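Local coordinates for protein glucokinase (Streptomyces griseus, PDB 3VGL) that probably phosphorylates D-glucose to glucose 6-phosphate with ATP, acting as a zinc-containing glucokinase of the ROK family, at residues K216-A221 with D231-L236; V101-A106 with A307-Q312; A32-P35 with G39-D42; I25-K30 with A49-G54; R279-I282 with W286-H289. All coordinates share one frame; numbering follows the deposited sequence.

Interaction 1: K216-A221 with D231-L236. With ANP (phosphoaminophosphonic acid-adenylate ester), chain E.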
# COMPACT_ATOMS: atom_id res chain seq x y z
N LYS A 216 27.50 9.47 5.06
CA LYS A 216 28.14 10.77 5.12
C LYS A 216 28.47 11.35 3.74
O LYS A 216 28.41 12.57 3.56
CB LYS A 216 29.37 10.72 6.04
CG LYS A 216 28.97 10.66 7.52
CD LYS A 216 30.12 10.39 8.49
CE LYS A 216 29.56 10.13 9.90
NZ LYS A 216 30.62 10.14 10.95
N HIS A 217 28.74 10.49 2.77
CA HIS A 217 28.95 10.95 1.38
C HIS A 217 27.68 11.61 0.84
O HIS A 217 27.74 12.63 0.17
CB HIS A 217 29.30 9.80 0.44
CG HIS A 217 30.51 9.01 0.84
ND1 HIS A 217 30.77 7.76 0.33
CD2 HIS A 217 31.53 9.30 1.68
CE1 HIS A 217 31.89 7.30 0.85
NE2 HIS A 217 32.38 8.21 1.67
N ILE A 218 26.53 10.99 1.13
CA ILE A 218 25.26 11.51 0.63
C ILE A 218 25.00 12.92 1.15
O ILE A 218 24.59 13.81 0.41
CB ILE A 218 24.08 10.56 1.01
CG1 ILE A 218 24.34 9.15 0.48
CG2 ILE A 218 22.73 11.10 0.47
CD1 ILE A 218 23.43 8.08 1.10
N SER A 219 25.30 13.13 2.43
CA SER A 219 25.14 14.43 3.07
C SER A 219 26.04 15.48 2.43
O SER A 219 25.56 16.53 1.98
CB SER A 219 25.43 14.33 4.57
OG SER A 219 24.39 13.59 5.22
N GLU A 220 27.34 15.18 2.35
CA GLU A 220 28.29 16.10 1.74
C GLU A 220 27.94 16.40 0.28
O GLU A 220 27.96 17.56 -0.15
CB GLU A 220 29.74 15.58 1.87
CG GLU A 220 30.84 16.54 1.35
CD GLU A 220 30.64 18.00 1.78
OE1 GLU A 220 30.14 18.27 2.90
OE2 GLU A 220 31.00 18.90 0.99
N ALA A 221 27.62 15.36 -0.48
CA ALA A 221 27.21 15.53 -1.88
C ALA A 221 25.96 16.40 -2.02
O ALA A 221 25.91 17.26 -2.89
CB ALA A 221 27.03 14.18 -2.56
N ASP A 231 17.86 14.24 -4.13
CA ASP A 231 16.65 13.42 -4.32
C ASP A 231 16.48 12.34 -3.23
O ASP A 231 15.34 12.02 -2.83
CB ASP A 231 16.63 12.75 -5.69
CG ASP A 231 15.24 12.26 -6.07
OD1 ASP A 231 14.30 13.07 -5.95
OD2 ASP A 231 15.10 11.08 -6.48
N SER A 232 17.59 11.79 -2.77
CA SER A 232 17.57 10.77 -1.71
C SER A 232 17.08 11.38 -0.39
O SER A 232 16.30 10.74 0.35
CB SER A 232 18.95 10.14 -1.52
OG SER A 232 19.43 9.61 -2.74
N PHE A 233 17.55 12.58 -0.08
CA PHE A 233 17.05 13.30 1.08
C PHE A 233 15.57 13.61 0.93
O PHE A 233 14.83 13.54 1.93
CB PHE A 233 17.87 14.56 1.36
CG PHE A 233 19.08 14.30 2.21
CD1 PHE A 233 20.34 14.28 1.63
CD2 PHE A 233 18.96 14.02 3.57
CE1 PHE A 233 21.48 14.01 2.40
CE2 PHE A 233 20.10 13.76 4.35
CZ PHE A 233 21.36 13.75 3.75
N ARG A 234 15.12 13.94 -0.29
CA ARG A 234 13.68 14.17 -0.56
C ARG A 234 12.85 12.93 -0.23
O ARG A 234 11.79 13.04 0.40
CB ARG A 234 13.44 14.63 -2.01
CG ARG A 234 11.96 14.85 -2.33
CD ARG A 234 11.73 15.45 -3.71
NE ARG A 234 10.63 16.43 -3.66
CZ ARG A 234 10.78 17.73 -3.39
NH1 ARG A 234 9.72 18.52 -3.36
NH2 ARG A 234 11.98 18.24 -3.16
N GLU A 235 13.35 11.76 -0.65
CA GLU A 235 12.62 10.52 -0.40
C GLU A 235 12.61 10.19 1.10
O GLU A 235 11.58 9.79 1.64
CB GLU A 235 13.21 9.35 -1.23
CG GLU A 235 12.48 8.02 -1.09
CD GLU A 235 11.13 7.96 -1.75
OE1 GLU A 235 10.80 8.86 -2.54
OE2 GLU A 235 10.38 7.00 -1.46
N LEU A 236 13.76 10.38 1.76
CA LEU A 236 13.81 10.18 3.23
C LEU A 236 12.80 11.07 3.93
O LEU A 236 12.05 10.62 4.80
CB LEU A 236 15.22 10.45 3.77
CG LEU A 236 15.36 10.54 5.29
CD1 LEU A 236 15.05 9.20 5.97
CD2 LEU A 236 16.78 11.01 5.65
PB ANP E . 23.88 3.96 15.14
O1B ANP E . 22.53 3.57 14.52
O2B ANP E . 24.89 2.86 15.27
N3B ANP E . 23.61 4.62 16.70
PA ANP E . 24.03 6.33 13.44
O1A ANP E . 25.25 7.14 12.98
O2A ANP E . 22.97 6.99 14.26
O3A ANP E . 24.61 5.01 14.17
O5' ANP E . 23.30 5.69 12.16
C5' ANP E . 24.03 4.96 11.16
C4' ANP E . 23.29 5.05 9.84
O4' ANP E . 23.03 6.43 9.52
C3' ANP E . 24.15 4.51 8.73
O3' ANP E . 23.27 4.05 7.70
C2' ANP E . 24.88 5.75 8.27
O2' ANP E . 25.32 5.64 6.93
C1' ANP E . 23.85 6.85 8.43
N9 ANP E . 24.47 8.11 8.87
C8 ANP E . 25.09 8.37 10.04
N7 ANP E . 25.54 9.66 10.08
C5 ANP E . 25.16 10.22 8.92
C6 ANP E . 25.30 11.55 8.26
N6 ANP E . 25.93 12.58 8.89
N1 ANP E . 24.74 11.70 7.04
C2 ANP E . 24.10 10.72 6.37
N3 ANP E . 23.95 9.48 6.90
C4 ANP E . 24.46 9.21 8.13
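Phe233 reaches over from helix 227-251 and sets the outer end of its ring against Ile218 and Ser219 of helix 215-223. Ile218 O lies in the plane of the ring, at its edge, 3.7 Å from Phe233 CE1. Ser219 OG is also near that plane, 3.4 Å from Phe233 CZ. Both oxygens therefore face the weakly positive C-H rim of the ring and not its pi cloud. The third touch is apolar. Ile218 CG2 packs on Phe233 CE1 at 3.7 Å, and the two side chains meet at a slant. With chi1 of Ile218 at -57°, this methyl is anti to the backbone N and faces the other helix.

The contact backs the adenine end of the nucleotide pocket of this actin-like ATPase fold. Ser219 OG donates a short hydrogen bond of 2.6 Å to N1 of the bound AMPPNP. One hydroxyl thus touches both the adenine and the edge of Phe233. One turn earlier, Lys216 runs its extended chain alongside the base, with Lys216 CG 3.8 Å from AMPPNP N6.

The axes of the two short helical segments stay 10.5 Å apart at closest and cross at -111°. The long aromatic side chain bridges that separation. Farther out, Phe233 rests on Val269 and Ser219 on Leu268, both of helix 267-280. Ser219 also touches Glu265, which has its own hydrogen bond to the nucleotide. Ile218 also packs on Leu202 of helix 200-204 and Ala188 of helix 181-194. Ser232 turns its hydroxyl back to Val228 O, within its own helix.

Interaction 2: V101-A106 with A307-Q312. With NA (sodium ion), chain C; BGC (beta-D-glucopyranose), chain D.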
# COMPACT_ATOMS: atom_id res chain seq x y z
N VAL A 101 22.60 1.69 34.65
CA VAL A 101 21.19 1.71 34.29
C VAL A 101 21.18 1.49 32.79
O VAL A 101 22.06 1.99 32.11
CB VAL A 101 20.51 3.04 34.65
CG1 VAL A 101 21.14 4.21 33.92
CG2 VAL A 101 19.01 2.99 34.37
N VAL A 102 20.22 0.71 32.30
CA VAL A 102 20.09 0.48 30.86
C VAL A 102 18.79 1.13 30.40
O VAL A 102 17.72 0.84 30.93
CB VAL A 102 20.10 -1.03 30.51
CG1 VAL A 102 19.79 -1.26 29.03
CG2 VAL A 102 21.44 -1.64 30.88
N GLU A 103 18.88 2.03 29.42
CA GLU A 103 17.69 2.67 28.87
C GLU A 103 17.69 2.41 27.37
O GLU A 103 18.73 2.17 26.77
CB GLU A 103 17.73 4.19 29.12
CG GLU A 103 17.70 4.58 30.61
CD GLU A 103 16.31 4.79 31.20
OE1 GLU A 103 15.29 4.47 30.54
OE2 GLU A 103 16.24 5.27 32.35
N ASN A 104 16.54 2.47 26.72
CA ASN A 104 16.54 2.47 25.26
C ASN A 104 17.28 3.71 24.75
O ASN A 104 17.17 4.80 25.33
CB ASN A 104 15.09 2.41 24.76
CG ASN A 104 14.99 2.73 23.29
OD1 ASN A 104 14.75 3.89 22.92
ND2 ASN A 104 15.17 1.73 22.43
N ASP A 105 18.02 3.54 23.66
CA ASP A 105 18.86 4.62 23.12
C ASP A 105 18.11 5.88 22.74
O ASP A 105 18.61 6.97 22.95
CB ASP A 105 19.73 4.14 21.94
CG ASP A 105 18.92 3.68 20.74
OD1 ASP A 105 17.80 3.20 20.91
OD2 ASP A 105 19.43 3.78 19.60
N ALA A 106 16.94 5.72 22.12
CA ALA A 106 16.22 6.89 21.69
C ALA A 106 15.42 7.51 22.85
O ALA A 106 15.18 8.70 22.88
CB ALA A 106 15.34 6.54 20.50
N ALA A 307 23.85 9.08 30.23
CA ALA A 307 24.69 9.54 31.36
C ALA A 307 23.82 10.20 32.41
O ALA A 307 23.96 9.93 33.61
CB ALA A 307 25.76 10.50 30.87
N ASP A 308 22.91 11.07 31.98
CA ASP A 308 22.10 11.79 32.94
C ASP A 308 21.09 10.88 33.61
O ASP A 308 20.81 11.03 34.79
CB ASP A 308 21.42 13.02 32.33
CG ASP A 308 20.85 13.94 33.38
OD1 ASP A 308 21.62 14.63 34.10
OD2 ASP A 308 19.61 13.98 33.51
N LEU A 309 20.54 9.91 32.87
CA LEU A 309 19.61 8.95 33.46
C LEU A 309 20.31 8.05 34.50
O LEU A 309 19.68 7.59 35.45
CB LEU A 309 18.88 8.13 32.38
CG LEU A 309 17.82 8.91 31.58
CD1 LEU A 309 17.44 8.17 30.31
CD2 LEU A 309 16.56 9.21 32.40
N ALA A 310 21.61 7.82 34.33
CA ALA A 310 22.40 7.07 35.32
C ALA A 310 22.52 7.87 36.61
O ALA A 310 22.46 7.31 37.70
CB ALA A 310 23.77 6.71 34.77
N ARG A 311 22.69 9.19 36.46
CA ARG A 311 22.90 10.10 37.60
C ARG A 311 21.64 10.23 38.45
O ARG A 311 21.72 10.44 39.66
CB ARG A 311 23.34 11.47 37.08
CG ARG A 311 23.77 12.49 38.13
CD ARG A 311 24.81 13.43 37.51
NE ARG A 311 24.40 13.81 36.16
CZ ARG A 311 25.23 14.01 35.14
NH1 ARG A 311 26.55 13.88 35.30
NH2 ARG A 311 24.71 14.32 33.95
N GLN A 312 20.47 10.10 37.82
CA GLN A 312 19.20 10.06 38.54
C GLN A 312 18.79 8.63 38.96
O GLN A 312 17.60 8.33 39.09
CB GLN A 312 18.09 10.75 37.73
CG GLN A 312 17.94 12.24 38.07
CD GLN A 312 18.59 13.16 37.05
OE1 GLN A 312 18.09 13.30 35.93
NE2 GLN A 312 19.69 13.80 37.44
NA NA C . 12.50 4.40 22.43
C2 BGC D . 15.04 -0.44 17.67
C3 BGC D . 14.89 0.65 18.72
C4 BGC D . 16.03 1.67 18.64
C5 BGC D . 16.13 2.15 17.20
C6 BGC D . 17.27 3.15 17.00
C1 BGC D . 15.18 0.21 16.30
O1 BGC D . 15.42 -0.74 15.30
O2 BGC D . 13.83 -1.22 17.67
O3 BGC D . 14.85 0.10 20.00
O4 BGC D . 15.72 2.78 19.47
O5 BGC D . 16.33 1.06 16.31
O6 BGC D . 18.52 2.57 17.36
O HOH W 1 11.84 2.13 23.07
O HOH W 2 13.07 3.49 20.26
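Val101 and Glu103 belong to strand 100-104, an outermost strand of the first five-stranded sheet of the actin-like ATPase fold, and they pack on Leu309 and Ala310 of helix 301-311, near the C-terminus. Val101 makes the tight contact. Its CG1 stands between the backbone N and the carbonyl carbon (chi1 62°), the crowded position, and presses to 3.4 Å from Ala310 CA. Glu103 bends at chi2 (-90°), and its CG lies 3.6 Å from Leu309 CD1, the side chains crossing at about a right angle. The aliphatic part of Glu103 packs here, while its carboxylate forms a salt bridge to Arg146. On the helix, Asp308 and Arg311 form a salt bridge one turn apart.

The same strand runs on into the glucose site. Asn104 ends it and occupies the N-cap position of helix 105-116, where its OD1 accepts a weak bond from Ala106 N at 3.0 Å. That oxygen also binds the sodium ion at 2.4 Å. Asn107, Gly136 and two waters complete the metal site. One of these waters, 2.4 Å from the sodium ion, also bonds to glucose O4. Asn104 therefore couples the metal, the helix start and the sugar. Its ND2 donates to glucose O4 at 3.2 Å, with an angle of 157°. Asp105 follows and takes two sugar hydroxyls with its two oxygens. Glucose O4 donates to Asp105 OD1 at 2.6 Å. Glucose O6, the hydroxyl that becomes phosphorylated in glucose 6-phosphate, donates to Asp105 OD2 at 2.7 Å.

Interaction 3: A32-P35 with G39-D42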
# COMPACT_ATOMS: atom_id res chain seq x y z
N ALA A 32 33.30 0.52 16.58
CA ALA A 32 32.23 -0.15 15.85
C ALA A 32 31.54 -1.20 16.74
O ALA A 32 32.18 -1.87 17.55
CB ALA A 32 32.75 -0.80 14.56
N THR A 33 30.23 -1.31 16.58
CA THR A 33 29.47 -2.33 17.29
C THR A 33 29.81 -3.71 16.76
O THR A 33 29.62 -3.98 15.57
CB THR A 33 27.96 -2.06 17.16
OG1 THR A 33 27.74 -0.69 17.52
CG2 THR A 33 27.17 -2.98 18.06
N PRO A 34 30.32 -4.59 17.64
CA PRO A 34 30.63 -5.96 17.23
C PRO A 34 29.37 -6.78 16.96
O PRO A 34 28.29 -6.43 17.44
CB PRO A 34 31.36 -6.53 18.45
CG PRO A 34 31.80 -5.37 19.23
CD PRO A 34 30.74 -4.33 19.02
N PRO A 35 29.51 -7.89 16.20
CA PRO A 35 28.36 -8.68 15.79
C PRO A 35 27.75 -9.63 16.84
O PRO A 35 26.64 -10.13 16.63
CB PRO A 35 28.90 -9.48 14.59
CG PRO A 35 30.33 -9.61 14.84
CD PRO A 35 30.75 -8.35 15.55
N GLY A 39 30.87 -10.00 22.35
CA GLY A 39 31.76 -8.99 21.80
C GLY A 39 31.30 -7.59 22.15
O GLY A 39 32.13 -6.71 22.40
N ILE A 40 29.98 -7.39 22.17
CA ILE A 40 29.42 -6.08 22.58
C ILE A 40 29.74 -5.76 24.04
O ILE A 40 30.10 -4.63 24.36
CB ILE A 40 27.89 -5.98 22.31
CG1 ILE A 40 27.64 -5.93 20.80
CG2 ILE A 40 27.28 -4.73 23.01
CD1 ILE A 40 26.19 -6.22 20.40
N VAL A 41 29.63 -6.74 24.94
CA VAL A 41 30.01 -6.48 26.33
C VAL A 41 31.48 -6.09 26.43
O VAL A 41 31.82 -5.13 27.13
CB VAL A 41 29.64 -7.63 27.30
CG1 VAL A 41 30.15 -7.34 28.73
CG2 VAL A 41 28.13 -7.86 27.32
N ASP A 42 32.36 -6.78 25.71
CA ASP A 42 33.78 -6.42 25.65
C ASP A 42 33.98 -4.98 25.18
O ASP A 42 34.75 -4.23 25.78
CB ASP A 42 34.57 -7.35 24.71
CG ASP A 42 34.74 -8.76 25.27
OD1 ASP A 42 34.53 -9.00 26.48
OD2 ASP A 42 35.13 -9.64 24.48
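Pro34 lays its ring against the start of helix 37-52, where Gly39 and Ile40 receive it. The ring can be followed atom by atom. Pro34 CB lies over the backbone of Gly39, 3.8 Å from Gly39 C. Pro34 CG comes next and meets the carbonyl oxygen of the same residue, at 3.5 Å from Gly39 O. Gly39 carries no side chain, which lets the ring settle directly on the peptide. Pro34 CD turns to the neighbouring residue and packs 3.9 Å from Ile40 CG1.

Ile40 answers with its longer branch. CG1 is anti to the carbonyl carbon and beside the backbone N (chi1 -69°), and the branch continues extended to CD1. This brings Ile40 CG1 to 3.5 Å from Pro34 O. The tip follows the same oxygen, with Ile40 CD1 at 3.6 Å from Pro34 O. The methyl of Thr33 closes the patch, Thr33 CG2 lying 4.1 Å from Ile40 CG1. No hydrogen bond joins the two segments, so the contact is packing of carbon on carbon and on carbonyl oxygen.

Thr33 faces two ways. Its CG2 serves this contact, while its OG1 is hydrogen-bonded to Gly10 O and its backbone pairs with Thr12. The side chain is about 5 Å from the bound AMPPNP. Ile40 also rests on Ile81 and Trp83, and Asp42 forms a salt bridge to Arg95. The arrangement is the short loop from strand 29-32 into helix 37-52 of the actin-like ATPase fold, lying against the glycine-containing hairpin whose Thr12 N binds the nucleotide.

Interaction 4: I25-K30 with A49-G54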
# COMPACT_ATOMS: atom_id res chain seq x y z
N ILE A 25 29.88 17.34 27.58
CA ILE A 25 30.63 16.15 27.27
C ILE A 25 32.12 16.47 27.53
O ILE A 25 32.67 17.43 26.97
CB ILE A 25 30.38 15.70 25.82
CG1 ILE A 25 28.88 15.42 25.60
CG2 ILE A 25 31.20 14.48 25.49
CD1 ILE A 25 28.50 15.21 24.15
N LEU A 26 32.74 15.69 28.41
CA LEU A 26 34.15 15.89 28.77
C LEU A 26 35.14 14.94 28.11
O LEU A 26 36.35 15.16 28.17
CB LEU A 26 34.35 15.84 30.29
CG LEU A 26 33.49 16.73 31.18
CD1 LEU A 26 33.94 16.55 32.61
CD2 LEU A 26 33.59 18.19 30.75
N SER A 27 34.64 13.86 27.51
CA SER A 27 35.50 12.94 26.78
C SER A 27 34.70 12.20 25.72
O SER A 27 33.47 12.14 25.80
CB SER A 27 36.14 11.92 27.73
OG SER A 27 35.18 10.99 28.22
N THR A 28 35.42 11.63 24.75
CA THR A 28 34.83 10.93 23.61
C THR A 28 35.55 9.61 23.38
O THR A 28 36.77 9.55 23.38
CB THR A 28 34.99 11.78 22.32
OG1 THR A 28 34.42 13.08 22.54
CG2 THR A 28 34.34 11.11 21.11
N PHE A 29 34.78 8.53 23.20
CA PHE A 29 35.34 7.26 22.76
C PHE A 29 34.37 6.68 21.74
O PHE A 29 33.17 6.76 21.94
CB PHE A 29 35.54 6.30 23.93
CG PHE A 29 36.01 4.92 23.52
CD1 PHE A 29 37.35 4.58 23.60
CD2 PHE A 29 35.11 3.97 23.02
CE1 PHE A 29 37.81 3.32 23.23
CE2 PHE A 29 35.56 2.69 22.62
CZ PHE A 29 36.91 2.37 22.74
N LYS A 30 34.89 6.16 20.64
CA LYS A 30 34.05 5.53 19.60
C LYS A 30 34.64 4.19 19.17
O LYS A 30 35.86 4.05 19.05
CB LYS A 30 33.94 6.42 18.36
CG LYS A 30 33.50 7.85 18.62
CD LYS A 30 33.57 8.67 17.33
CE LYS A 30 33.21 10.14 17.56
NZ LYS A 30 31.73 10.35 17.54
N ALA A 49 36.25 2.23 29.70
CA ALA A 49 37.66 2.45 30.08
C ALA A 49 38.29 3.64 29.33
O ALA A 49 38.94 4.51 29.94
CB ALA A 49 38.47 1.18 29.87
N GLY A 50 38.07 3.69 28.01
CA GLY A 50 38.59 4.77 27.18
C GLY A 50 38.03 6.14 27.51
O GLY A 50 38.76 7.11 27.66
N ALA A 51 36.70 6.22 27.64
CA ALA A 51 36.07 7.51 27.96
C ALA A 51 36.40 7.98 29.39
O ALA A 51 36.46 9.18 29.66
CB ALA A 51 34.58 7.39 27.77
N SER A 52 36.66 7.02 30.28
CA SER A 52 36.86 7.32 31.70
C SER A 52 38.26 7.84 31.99
O SER A 52 38.48 8.35 33.07
CB SER A 52 36.59 6.08 32.56
OG SER A 52 35.19 5.79 32.54
N GLU A 53 39.19 7.68 31.05
CA GLU A 53 40.60 8.13 31.25
C GLU A 53 40.66 9.54 31.80
O GLU A 53 40.16 10.46 31.17
CB GLU A 53 41.40 8.05 29.93
CG GLU A 53 42.89 8.45 30.03
CD GLU A 53 43.66 8.27 28.71
OE1 GLU A 53 43.04 7.86 27.70
OE2 GLU A 53 44.89 8.54 28.70
N GLY A 54 41.30 9.70 32.96
CA GLY A 54 41.45 11.00 33.60
C GLY A 54 40.33 11.48 34.49
O GLY A 54 40.45 12.54 35.12
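Two first torsions aim Ser27 and Phe29 at the end of helix 37-52. In Ser27, chi1 of 71° swings OG toward the helix. In Phe29, CG is anti to the backbone N (chi1 175°), which carries the ring along the helix to Gly50. The contact joins strand 29-32, an outermost strand of the first sheet of this actin-like ATPase fold, and the loop leading into it to the last turn of the helix that follows.

Ser27 OG donates a short hydrogen bond of 2.6 Å to Ala51 O. It comes from the side of the carbonyl, at a C=O...donor angle of 122°, and somewhat off its plane. The same OG is hydrogen-bonded to Val18 N on strand 13-19. One hydroxyl thus links the helix end to the sheet.

Ala51 is buried between the helix and the sheet. Its methyl also touches Ile5 and Ala16, so three strands of the sheet bear on it. Phe29 CB packs 4.1 Å from Ala51 CB and 3.9 Å from Ala51 N. Beyond it, the ring passes close to the backbone of Gly50, which has no side chain in its way, and Phe29 CD1 lies 3.8 Å from Gly50 CA.

Interaction 5: R279-I282 with W286-H289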
# COMPACT_ATOMS: atom_id res chain seq x y z
N ARG A 279 3.30 19.41 4.92
CA ARG A 279 2.44 18.93 3.84
C ARG A 279 1.50 17.83 4.28
O ARG A 279 0.35 17.79 3.84
CB ARG A 279 3.26 18.47 2.63
CG ARG A 279 3.73 19.65 1.80
CD ARG A 279 4.30 19.21 0.47
NE ARG A 279 5.74 19.10 0.58
CZ ARG A 279 6.39 17.96 0.80
NH1 ARG A 279 5.71 16.83 0.90
NH2 ARG A 279 7.70 17.97 0.91
N TRP A 280 1.97 16.96 5.18
CA TRP A 280 1.16 15.82 5.61
C TRP A 280 0.25 16.07 6.80
O TRP A 280 -0.68 15.31 7.02
CB TRP A 280 2.07 14.61 5.91
CG TRP A 280 2.74 14.04 4.72
CD1 TRP A 280 4.07 14.14 4.39
CD2 TRP A 280 2.13 13.24 3.69
NE1 TRP A 280 4.32 13.47 3.22
CE2 TRP A 280 3.15 12.90 2.77
CE3 TRP A 280 0.83 12.79 3.46
CZ2 TRP A 280 2.90 12.12 1.63
CZ3 TRP A 280 0.59 12.03 2.33
CH2 TRP A 280 1.62 11.70 1.44
N LEU A 281 0.51 17.12 7.59
CA LEU A 281 -0.25 17.38 8.82
C LEU A 281 -1.76 17.53 8.57
O LEU A 281 -2.14 18.39 7.78
CB LEU A 281 0.31 18.66 9.48
CG LEU A 281 -0.26 19.01 10.86
CD1 LEU A 281 0.12 17.92 11.86
CD2 LEU A 281 0.30 20.37 11.29
N ILE A 282 -2.56 16.67 9.21
CA ILE A 282 -4.04 16.57 9.03
C ILE A 282 -4.68 17.92 9.39
O ILE A 282 -4.28 18.54 10.35
CB ILE A 282 -4.69 15.48 9.99
CG1 ILE A 282 -4.18 14.04 9.71
CG2 ILE A 282 -6.21 15.45 9.85
CD1 ILE A 282 -4.47 13.50 8.31
N TRP A 286 -6.69 24.55 9.95
CA TRP A 286 -7.61 24.59 11.09
C TRP A 286 -6.99 24.24 12.44
O TRP A 286 -7.59 24.49 13.50
CB TRP A 286 -8.84 23.70 10.81
CG TRP A 286 -9.56 24.10 9.59
CD1 TRP A 286 -9.57 23.46 8.37
CD2 TRP A 286 -10.38 25.27 9.43
NE1 TRP A 286 -10.35 24.16 7.47
CE2 TRP A 286 -10.87 25.27 8.10
CE3 TRP A 286 -10.77 26.32 10.29
CZ2 TRP A 286 -11.71 26.27 7.60
CZ3 TRP A 286 -11.60 27.32 9.80
CH2 TRP A 286 -12.07 27.28 8.47
N ARG A 287 -5.76 23.72 12.41
CA ARG A 287 -5.07 23.25 13.61
C ARG A 287 -3.59 23.67 13.67
O ARG A 287 -2.94 23.85 12.64
CB ARG A 287 -5.24 21.71 13.79
CG ARG A 287 -4.75 20.82 12.64
CD ARG A 287 -3.23 20.54 12.61
NE ARG A 287 -2.69 19.89 13.79
CZ ARG A 287 -2.75 18.59 14.05
NH1 ARG A 287 -3.36 17.76 13.18
NH2 ARG A 287 -2.22 18.13 15.21
N PRO A 288 -3.05 23.81 14.90
CA PRO A 288 -1.69 24.31 15.01
C PRO A 288 -0.62 23.26 14.68
O PRO A 288 -0.87 22.06 14.72
CB PRO A 288 -1.58 24.71 16.50
CG PRO A 288 -2.97 24.65 17.05
CD PRO A 288 -3.68 23.63 16.21
N HIS A 289 0.56 23.75 14.35
CA HIS A 289 1.67 22.84 14.01
C HIS A 289 2.78 22.87 15.05
O HIS A 289 3.18 23.92 15.54
CB HIS A 289 2.23 23.16 12.63
CG HIS A 289 2.65 24.58 12.46
ND1 HIS A 289 1.80 25.54 11.95
CD2 HIS A 289 3.81 25.22 12.75
CE1 HIS A 289 2.42 26.71 11.93
NE2 HIS A 289 3.64 26.54 12.40
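Arg287 carries most of the contact of segment 286-289 with Leu281 and Ile282. Before it comes Trp286, which serves the subunit interface instead. It stacks edge-to-face on His85 of a second subunit and makes a cation-pi contact with Arg84 of that subunit.

Arg287 follows, bent at chi2 (81°) and chi3 (59°), and this folds its guanidinium back over Leu281. Leu281 CD1 sits over the centre of one guanidinium face, 3.7 Å from Arg287 CZ. Two bonds fix the flat group. Arg287 NH1 donates to Ile282 O at 3.1 Å, nearly straight at 165° and close to the guanidinium plane. Arg287 NE donates to Pro288 O at 3.0 Å, somewhat tilted from that plane.

These residues form the loop between helix 267-280 and strand 291-294. Strand 255-259, that helix and strand 291-294, parallel to 255-259, make a beta-alpha-beta crossover in the second sheet.

Pro288 supplies the carbonyl just named, and its ring packs on Phe149 of the second subunit. His289 ends the segment. Its CB touches Leu281 CD2 at 3.6 Å, and the two side chains cross at about a right angle. Leu281 also rests on Ala248, and Ile282 on Ser249, both of helix 227-251.

Along the chain, interaction 4 spans interaction 3, and both use helix 37-52; their centres are 17 Å apart. Interactions 2 and 4 reach the same first sheet, also 17 Å apart between centres, at its outermost strands 100-104 and 29-32. Interactions 1 and 5 come later in sequence and belong to the second half of the fold, with centres 26 Å apart. Both lie between the two ends of interaction 2, whose helix 301-311 returns the chain to the first sheet. Interactions 3 and 5 are 43 Å apart between centres, on opposite sides of the chain's centre. AMPPNP and glucose bind between the halves, near interactions 1 and 2, whereas interaction 5 faces a second subunit.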